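Local coordinates for protein 2,3-dihydroxy-2,3-dihydrophenylpropionate dehydrogenase (Pseudomonas sp. MC1, PDB 5XTF) that oxidises naphthalene cis-dihydrodiol to 1,2-dihydroxynaphthalene with NAD as electron acceptor, as a tetrameric short-chain dehydrogenase/reductase acting in aromatic hydrocarbon breakdown, at residues S42-G47 with N65-A70; S161-G166 with A198-G203. All coordinates share one frame; numbering follows the deposited sequence.

Contact 1: S42-G47 with N65-A70; sequences SFKLAG and NEFKDA
Lys-44 lays its aliphatic chain against Phe-67 and Ala-70, joining the last turns of helices 34-46 and 57-67 at the protein surface. The tight part is at the base of the lysine. Its CG comes within 3.6 Å of Phe-67 CE1, reaching the ring obliquely, while Lys-44 CB stands 3.9 Å from the same CE1. CG lies anti to the backbone N (chi1 -157°), and the chain then bends at chi2 (81°) and again at chi4, which carries it past the aromatic side chain; the lysine and the phenylalanine run past one another, pointing opposite ways. Phe-67 is held from its own helix as well: Glu-66 CG sits 3.6 Å above one ring face, displaced from the ring centre, and Glu-66 OE1 forms a salt bridge with Arg-41 NE. Val-40 and Arg-41 also touch the phenylalanine, and Val-50 and Leu-71 pack on the lysine. The contact thins beyond the ring, where a single methyl group meets the far end of the lysine: Lys-44 CE touches Ala-70 CB at 3.6 Å. The type II' turn from Phe-67 to Ala-70, closed by the 3.1 Å bond from Ala-70 N to Phe-67 O, brings that methyl round, and its middle residues, Lys-68 and Asp-69, are exposed to solvent. Near this margin Lys-44 NZ is 4.1 Å from Ala-70 CB, a distance that reflects proximity and no polar pairing. With neither a hydrogen bond nor a salt bridge across the segments, the union of these two successive Rossmann-fold helices is apolar in character: the lysine contributes hydrocarbon, and its charge takes no part in binding the two segments together.

Contact 2: S161-G166 with A198-G203; sequences SSHAVG and AVSPGG
Ser-162 and Ser-200 bring the 3-10 turn after strand 153-157 and the end of the adjacent parallel strand 195-201 to a CA separation of 7.3 Å, close enough for side chains, not backbones, to bridge them. His-163 spans the gap. Its CG stands anti to the carbonyl carbon, with chi1 at -40°, and with chi2 at -76° the ring presents its NE2 corner to the strand. There NE2 and Ser-200 OG form a hydrogen bond of 3.0 Å, the hydroxyl lying at the ring edge near its plane. Ser-200 CB approaches the same corner in the ring plane, 3.3 Å from His-163 NE2, so the serine meets the imidazole edge-on with both its side-chain atoms. Ser-200 OG also makes a weak hydrogen bond to Ser-159 O. Ser-162 CB lies 4.0 Å above the centre of one imidazole face, and Ser-162 OG bonds elsewhere, to the carbonyl O of the NAD-binding Lys-176. Tyr-172, which touches Ser-161, is spaced from Lys-176 as in the Tyr-X-X-X-Lys motif of short-chain dehydrogenases. Leu-180, Val-266 and Ser-268 also pack on the histidine, while its backbone O accepts a hydrogen bond from Lys-184 NZ of a second subunit. Replacing His-163 with a leucine would probably cost the buried Ser-200 OG the stronger of these two polar links. Ser-200 precedes Pro-201 and Gly-202, the Pro-Gly pair that in this family lies beside the cofactor. A hydrogen bond at the imidazole edge, either atom the possible donor, thus links the loop before helix 170-190 to the strand that follows it, and the same histidine's main chain reaches the tetramer interface.

Overall arrangement
Contacts 1 and 2 sit on opposite sides of the chain's centre, their own centres 28 Å apart and their nearest atoms about 9 Å apart, without touching. In sequence they follow in series within a single Rossmann fold. Contact 1 joins the C-terminal ends of helices that precede strands 49-54 and 72-75; contact 2 lies at the C-terminal end of the parallel sheet, where SDR enzymes bind the cofactor. The Ser-162 side chain is about 3 Å from that of NAD-binding Lys-176, whereas the side chain of Phe-67 is about 11 Å from that of Gln-59, another NAD-binding residue; no cofactor is bound to this chain. Contact 2 alone of the two is buried and reached by neighbouring subunits.

Contact 1: S42-G47 with N65-A70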
loop_
_atom_site.group_PDB
_atom_site.type_symbol
_atom_site.label_atom_id
_atom_site.label_comp_id
_atom_site.label_asym_id
_atom_site.label_seq_id
_atom_site.Cartn_x
_atom_site.Cartn_y
_atom_site.Cartn_z
ATOM N N SER B 42 28.389 12.371 -2.964
ATOM C CA SER B 42 28.131 11.874 -1.617
ATOM C C SER B 42 28.890 10.585 -1.335
ATOM O O SER B 42 29.424 10.399 -0.234
ATOM C CB SER B 42 26.634 11.667 -1.414
ATOM O OG SER B 42 26.036 12.898 -1.075
ATOM N N PHE B 43 28.914 9.662 -2.295
ATOM C CA PHE B 43 29.590 8.396 -2.048
ATOM C C PHE B 43 31.101 8.585 -2.054
ATOM O O PHE B 43 31.817 7.977 -1.243
ATOM C CB PHE B 43 29.149 7.349 -3.077
ATOM C CG PHE B 43 27.851 6.647 -2.725
ATOM C CD1 PHE B 43 26.622 7.170 -3.123
ATOM C CD2 PHE B 43 27.857 5.462 -1.999
ATOM C CE1 PHE B 43 25.406 6.519 -2.796
ATOM C CE2 PHE B 43 26.641 4.805 -1.676
ATOM C CZ PHE B 43 25.426 5.344 -2.072
ATOM N N LYS B 44 31.605 9.445 -2.943
ATOM C CA LYS B 44 33.024 9.803 -2.894
ATOM C C LYS B 44 33.387 10.387 -1.539
ATOM O O LYS B 44 34.415 10.033 -0.955
ATOM C CB LYS B 44 33.359 10.801 -4.000
ATOM C CG LYS B 44 34.812 10.812 -4.392
ATOM C CD LYS B 44 35.109 9.675 -5.344
ATOM C CE LYS B 44 36.594 9.611 -5.637
ATOM N NZ LYS B 44 37.355 9.173 -4.435
ATOM N N LEU B 45 32.540 11.267 -1.008
ATOM C CA LEU B 45 32.828 11.877 0.283
ATOM C C LEU B 45 32.804 10.846 1.412
ATOM O O LEU B 45 33.593 10.949 2.358
ATOM C CB LEU B 45 31.838 13.012 0.542
ATOM C CG LEU B 45 32.065 13.898 1.760
ATOM C CD1 LEU B 45 33.459 14.521 1.715
ATOM C CD2 LEU B 45 30.964 14.957 1.836
ATOM N N ALA B 46 31.942 9.829 1.312
ATOM C CA ALA B 46 31.868 8.766 2.307
ATOM C C ALA B 46 32.987 7.741 2.172
ATOM O O ALA B 46 33.089 6.851 3.019
ATOM C CB ALA B 46 30.507 8.057 2.223
ATOM N N GLY B 47 33.819 7.827 1.136
ATOM C CA GLY B 47 34.992 6.991 1.029
ATOM C C GLY B 47 34.939 5.903 -0.016
ATOM O O GLY B 47 35.857 5.077 -0.058
ATOM N N ASN B 65 36.573 17.893 -13.888
ATOM C CA ASN B 65 36.940 19.137 -13.225
ATOM C C ASN B 65 36.903 19.002 -11.713
ATOM O O ASN B 65 37.660 19.677 -11.013
ATOM C CB ASN B 65 36.000 20.268 -13.639
ATOM C CG ASN B 65 36.095 20.610 -15.103
ATOM O OD1 ASN B 65 36.955 20.110 -15.827
ATOM N ND2 ASN B 65 35.207 21.484 -15.547
ATOM N N GLU B 66 36.016 18.158 -11.185
ATOM C CA GLU B 66 35.908 18.054 -9.736
ATOM C C GLU B 66 36.777 16.937 -9.182
ATOM O O GLU B 66 37.437 17.124 -8.158
ATOM C CB GLU B 66 34.440 17.847 -9.318
ATOM C CG GLU B 66 34.217 17.786 -7.789
ATOM C CD GLU B 66 32.748 18.045 -7.351
ATOM O OE1 GLU B 66 31.910 18.522 -8.159
ATOM O OE2 GLU B 66 32.438 17.782 -6.165
ATOM N N PHE B 67 36.820 15.786 -9.847
ATOM C CA PHE B 67 37.442 14.608 -9.264
ATOM C C PHE B 67 38.667 14.135 -10.020
ATOM O O PHE B 67 39.222 13.086 -9.660
ATOM C CB PHE B 67 36.436 13.452 -9.181
ATOM C CG PHE B 67 35.263 13.738 -8.297
ATOM C CD1 PHE B 67 35.390 13.667 -6.925
ATOM C CD2 PHE B 67 34.041 14.084 -8.835
ATOM C CE1 PHE B 67 34.321 13.943 -6.101
ATOM C CE2 PHE B 67 32.965 14.355 -8.017
ATOM C CZ PHE B 67 33.111 14.288 -6.643
ATOM N N LYS B 68 39.088 14.858 -11.062
ATOM C CA LYS B 68 40.270 14.505 -11.840
ATOM C C LYS B 68 40.108 13.131 -12.466
ATOM O O LYS B 68 39.291 12.945 -13.369
ATOM C CB LYS B 68 41.535 14.552 -10.967
ATOM C CG LYS B 68 41.885 15.955 -10.525
ATOM C CD LYS B 68 42.784 15.992 -9.301
ATOM C CE LYS B 68 42.947 17.427 -8.797
ATOM N NZ LYS B 68 43.708 17.512 -7.515
ATOM N N ASP B 69 40.888 12.163 -11.994
ATOM C CA ASP B 69 40.845 10.806 -12.526
ATOM C C ASP B 69 40.519 9.775 -11.461
ATOM O O ASP B 69 40.695 8.573 -11.708
ATOM C CB ASP B 69 42.177 10.464 -13.195
ATOM C CG ASP B 69 42.163 10.762 -14.667
ATOM O OD1 ASP B 69 41.091 10.567 -15.295
ATOM O OD2 ASP B 69 43.212 11.203 -15.187
ATOM N N ALA B 70 40.058 10.214 -10.279
ATOM C CA ALA B 70 39.685 9.265 -9.233
ATOM C C ALA B 70 38.481 8.406 -9.639
ATOM O O ALA B 70 38.346 7.273 -9.156
ATOM C CB ALA B 70 39.412 10.005 -7.923
#

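Contact 2: S161-G166 with A198-G203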
loop_
_atom_site.group_PDB
_atom_site.type_symbol
_atom_site.label_atom_id
_atom_site.label_comp_id
_atom_site.label_asym_id
_atom_site.label_seq_id
_atom_site.Cartn_x
_atom_site.Cartn_y
_atom_site.Cartn_z
ATOM N N SER B 161 5.938 9.535 -7.820
ATOM C CA SER B 161 4.992 9.002 -8.790
ATOM C C SER B 161 4.821 7.494 -8.680
ATOM O O SER B 161 3.894 6.945 -9.291
ATOM C CB SER B 161 5.440 9.368 -10.205
ATOM O OG SER B 161 5.269 10.757 -10.466
ATOM N N SER B 162 5.694 6.809 -7.936
ATOM C CA SER B 162 5.479 5.397 -7.653
ATOM C C SER B 162 4.328 5.163 -6.676
ATOM O O SER B 162 3.847 4.032 -6.578
ATOM C CB SER B 162 6.751 4.770 -7.082
ATOM O OG SER B 162 7.865 4.996 -7.920
ATOM N N HIS B 163 3.891 6.186 -5.942
ATOM C CA HIS B 163 2.894 6.034 -4.883
ATOM C C HIS B 163 1.646 6.873 -5.104
ATOM O O HIS B 163 0.544 6.410 -4.809
ATOM C CB HIS B 163 3.510 6.395 -3.509
ATOM C CG HIS B 163 4.913 5.903 -3.334
ATOM N ND1 HIS B 163 5.212 4.581 -3.079
ATOM C CD2 HIS B 163 6.102 6.548 -3.421
ATOM C CE1 HIS B 163 6.525 4.437 -2.999
ATOM N NE2 HIS B 163 7.086 5.614 -3.209
ATOM N N ALA B 164 1.787 8.092 -5.622
ATOM C CA ALA B 164 0.676 9.023 -5.761
ATOM C C ALA B 164 0.638 9.564 -7.184
ATOM O O ALA B 164 1.573 9.375 -7.969
ATOM C CB ALA B 164 0.787 10.178 -4.750
ATOM N N VAL B 165 -0.458 10.257 -7.510
ATOM C CA VAL B 165 -0.610 10.900 -8.812
ATOM C C VAL B 165 -0.267 12.375 -8.667
ATOM O O VAL B 165 0.010 12.851 -7.563
ATOM C CB VAL B 165 -2.033 10.725 -9.364
ATOM C CG1 VAL B 165 -2.425 9.256 -9.351
ATOM C CG2 VAL B 165 -3.005 11.543 -8.549
ATOM N N GLY B 166 -0.287 13.108 -9.774
ATOM C CA GLY B 166 -0.023 14.532 -9.724
ATOM C C GLY B 166 1.284 14.953 -10.370
ATOM O O GLY B 166 1.338 15.993 -11.030
ATOM N N ALA B 198 14.977 0.708 -2.905
ATOM C CA ALA B 198 14.733 1.861 -3.753
ATOM C C ALA B 198 14.519 3.098 -2.906
ATOM O O ALA B 198 14.123 3.025 -1.745
ATOM C CB ALA B 198 13.519 1.663 -4.664
ATOM N N VAL B 199 14.782 4.239 -3.525
ATOM C CA VAL B 199 14.500 5.551 -2.970
ATOM C C VAL B 199 13.478 6.225 -3.875
ATOM O O VAL B 199 13.631 6.205 -5.098
ATOM C CB VAL B 199 15.776 6.406 -2.879
ATOM C CG1 VAL B 199 15.451 7.767 -2.318
ATOM C CG2 VAL B 199 16.808 5.714 -2.045
ATOM N N SER B 200 12.445 6.825 -3.281
ATOM C CA SER B 200 11.414 7.524 -4.045
ATOM C C SER B 200 11.483 9.013 -3.765
ATOM O O SER B 200 10.802 9.508 -2.861
ATOM C CB SER B 200 10.027 6.982 -3.702
ATOM O OG SER B 200 9.884 5.665 -4.172
ATOM N N PRO B 201 12.286 9.770 -4.498
ATOM C CA PRO B 201 12.333 11.218 -4.287
ATOM C C PRO B 201 11.166 11.915 -4.970
ATOM O O PRO B 201 10.483 11.357 -5.834
ATOM C CB PRO B 201 13.666 11.615 -4.930
ATOM C CG PRO B 201 13.841 10.586 -6.021
ATOM C CD PRO B 201 13.298 9.312 -5.465
ATOM N N GLY B 202 10.936 13.161 -4.569
ATOM C CA GLY B 202 9.868 13.918 -5.193
ATOM C C GLY B 202 9.924 15.395 -4.886
ATOM O O GLY B 202 10.436 15.777 -3.832
ATOM N N GLY B 203 9.410 16.236 -5.782
ATOM C CA GLY B 203 9.387 17.673 -5.550
ATOM C C GLY B 203 10.761 18.289 -5.389
ATOM O O GLY B 203 11.019 19.062 -4.459
#